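Local coordinates for type IV secretion system protein DotB (Yersinia pseudotuberculosis IP 31758, PDB 6GEF) that probably hydrolyses ATP as a hexameric ATPase of the GspE family, serving a type IVb secretion system, at residues A[273-278]-A[314-319]. Sequence-based numbering, arbitrary orientation.
Sequences SAFEAA and YDLVET
Phe275 pushes the CZ end of its ring against helix 306-319, where CB of Asp315 sits over one face, offset toward the rim, a CH-pi contact 3.9 Å from the centroid and 19° off the ring normal. Phe275 CG is anti to its own carbonyl carbon, beside the backbone N (chi1 -76°); CZ comes up to CA and CB of Leu316, and the CD2 methyl of Leu316 crosses it obliquely, 3.6 Å from Phe275 CZ. At the CD1 corner Thr319 crosses obliquely, one turn on from Asp315. Thr319 OG1, beside its own backbone N, bonds back to Asp315 O at 2.6 Å from above the carbonyl plane; that oxygen also accepts from Thr319 N, so two donors grip it. The CG2 methyl of Thr319, anti to N, faces CB of Ala278. The short helix segments cross at 47° with axes 10.5 Å apart, a gap bridged chiefly by the phenyl ring. Ile179 of strand 179-183 packs on Phe275, Ala278 and Thr319, while the Asp315 carboxylate forms a salt bridge with Arg397 of the second subunit. The arrangement is helix-on-helix packing beside the central parallel strands of a P-loop NTPase domain, here at a subunit boundary of the hexamer.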
loop_
_atom_site.group_PDB
_atom_site.type_symbol
_atom_site.label_atom_id
_atom_site.label_comp_id
_atom_site.label_asym_id
_atom_site.label_seq_id
_atom_site.Cartn_x
_atom_site.Cartn_y
_atom_site.Cartn_z
ATOM N N SER A 273 -11.670 -12.060 22.417
ATOM C CA SER A 273 -12.661 -13.016 21.898
ATOM C C SER A 273 -12.984 -14.063 22.928
ATOM O O SER A 273 -14.127 -14.504 23.048
ATOM C CB SER A 273 -12.173 -13.631 20.583
ATOM O OG SER A 273 -13.194 -14.465 20.059
ATOM N N ALA A 274 -12.002 -14.537 23.676
ATOM C CA ALA A 274 -12.282 -15.374 24.852
ATOM C C ALA A 274 -13.236 -14.668 25.803
ATOM O O ALA A 274 -14.161 -15.271 26.324
ATOM C CB ALA A 274 -10.973 -15.741 25.547
ATOM N N PHE A 275 -12.996 -13.382 26.065
ATOM C CA PHE A 275 -13.904 -12.633 26.930
ATOM C C PHE A 275 -15.318 -12.642 26.390
ATOM O O PHE A 275 -16.278 -12.857 27.129
ATOM C CB PHE A 275 -13.376 -11.197 27.113
ATOM C CG PHE A 275 -12.218 -11.086 28.042
ATOM C CD1 PHE A 275 -11.949 -12.104 28.974
ATOM C CD2 PHE A 275 -11.394 -9.982 28.009
ATOM C CE1 PHE A 275 -10.869 -12.010 29.833
ATOM C CE2 PHE A 275 -10.297 -9.886 28.881
ATOM C CZ PHE A 275 -10.038 -10.893 29.774
ATOM N N GLU A 276 -15.486 -12.357 25.105
ATOM C CA GLU A 276 -16.811 -12.329 24.484
ATOM C C GLU A 276 -17.489 -13.699 24.589
ATOM O O GLU A 276 -18.644 -13.798 24.990
ATOM C CB GLU A 276 -16.732 -11.858 23.041
ATOM C CG GLU A 276 -18.039 -11.921 22.285
ATOM C CD GLU A 276 -17.960 -11.408 20.855
ATOM O OE1 GLU A 276 -19.026 -11.204 20.226
ATOM O OE2 GLU A 276 -16.860 -11.253 20.269
ATOM N N ALA A 277 -16.779 -14.753 24.217
ATOM C CA ALA A 277 -17.321 -16.104 24.304
ATOM C C ALA A 277 -17.759 -16.427 25.733
ATOM O O ALA A 277 -18.888 -16.881 25.962
ATOM C CB ALA A 277 -16.305 -17.129 23.817
ATOM N N ALA A 278 -16.902 -16.175 26.701
ATOM C CA ALA A 278 -17.255 -16.411 28.095
ATOM C C ALA A 278 -18.477 -15.613 28.519
ATOM O O ALA A 278 -19.341 -16.125 29.233
ATOM C CB ALA A 278 -16.064 -16.120 29.007
ATOM N N TYR A 314 -10.189 -5.992 34.803
ATOM C CA TYR A 314 -11.494 -6.304 35.391
ATOM C C TYR A 314 -12.152 -7.485 34.655
ATOM O O TYR A 314 -12.514 -8.490 35.271
ATOM C CB TYR A 314 -12.396 -5.085 35.363
ATOM C CG TYR A 314 -13.763 -5.346 35.967
ATOM C CD1 TYR A 314 -14.755 -6.000 35.251
ATOM C CD2 TYR A 314 -14.079 -4.880 37.239
ATOM C CE1 TYR A 314 -15.996 -6.219 35.798
ATOM C CE2 TYR A 314 -15.308 -5.105 37.800
ATOM C CZ TYR A 314 -16.274 -5.783 37.067
ATOM O OH TYR A 314 -17.532 -6.005 37.597
ATOM N N ASP A 315 -12.276 -7.375 33.337
ATOM C CA ASP A 315 -12.802 -8.485 32.559
ATOM C C ASP A 315 -12.021 -9.779 32.821
ATOM O O ASP A 315 -12.611 -10.840 32.987
ATOM C CB ASP A 315 -12.781 -8.141 31.055
ATOM C CG ASP A 315 -14.057 -7.473 30.599
ATOM O OD1 ASP A 315 -15.106 -7.718 31.206
ATOM O OD2 ASP A 315 -14.043 -6.710 29.635
ATOM N N LEU A 316 -10.705 -9.685 32.852
ATOM C CA LEU A 316 -9.878 -10.891 33.011
ATOM C C LEU A 316 -10.097 -11.554 34.353
ATOM O O LEU A 316 -10.160 -12.777 34.433
ATOM C CB LEU A 316 -8.408 -10.538 32.787
ATOM C CG LEU A 316 -7.427 -11.681 32.868
ATOM C CD1 LEU A 316 -7.384 -12.195 34.268
ATOM C CD2 LEU A 316 -7.791 -12.772 31.895
ATOM N N VAL A 317 -10.215 -10.770 35.415
ATOM C CA VAL A 317 -10.455 -11.335 36.741
ATOM C C VAL A 317 -11.870 -11.913 36.816
ATOM O O VAL A 317 -12.082 -12.989 37.379
ATOM C CB VAL A 317 -10.195 -10.292 37.839
ATOM C CG1 VAL A 317 -10.594 -10.828 39.186
ATOM C CG2 VAL A 317 -8.732 -9.899 37.845
ATOM N N GLU A 318 -12.865 -11.184 36.281
ATOM C CA GLU A 318 -14.240 -11.613 36.403
ATOM C C GLU A 318 -14.578 -12.831 35.526
ATOM O O GLU A 318 -15.512 -13.557 35.833
ATOM C CB GLU A 318 -15.190 -10.459 36.078
ATOM C CG GLU A 318 -15.310 -9.433 37.181
ATOM C CD GLU A 318 -16.492 -9.662 38.090
ATOM O OE1 GLU A 318 -16.269 -10.175 39.225
ATOM O OE2 GLU A 318 -17.625 -9.304 37.671
ATOM N N THR A 319 -13.825 -13.040 34.460
ATOM C CA THR A 319 -14.108 -14.110 33.521
ATOM C C THR A 319 -13.264 -15.358 33.768
ATOM O O THR A 319 -13.689 -16.468 33.428
ATOM C CB THR A 319 -13.870 -13.654 32.068
ATOM O OG1 THR A 319 -14.430 -12.354 31.897
ATOM C CG2 THR A 319 -14.514 -14.589 31.104
#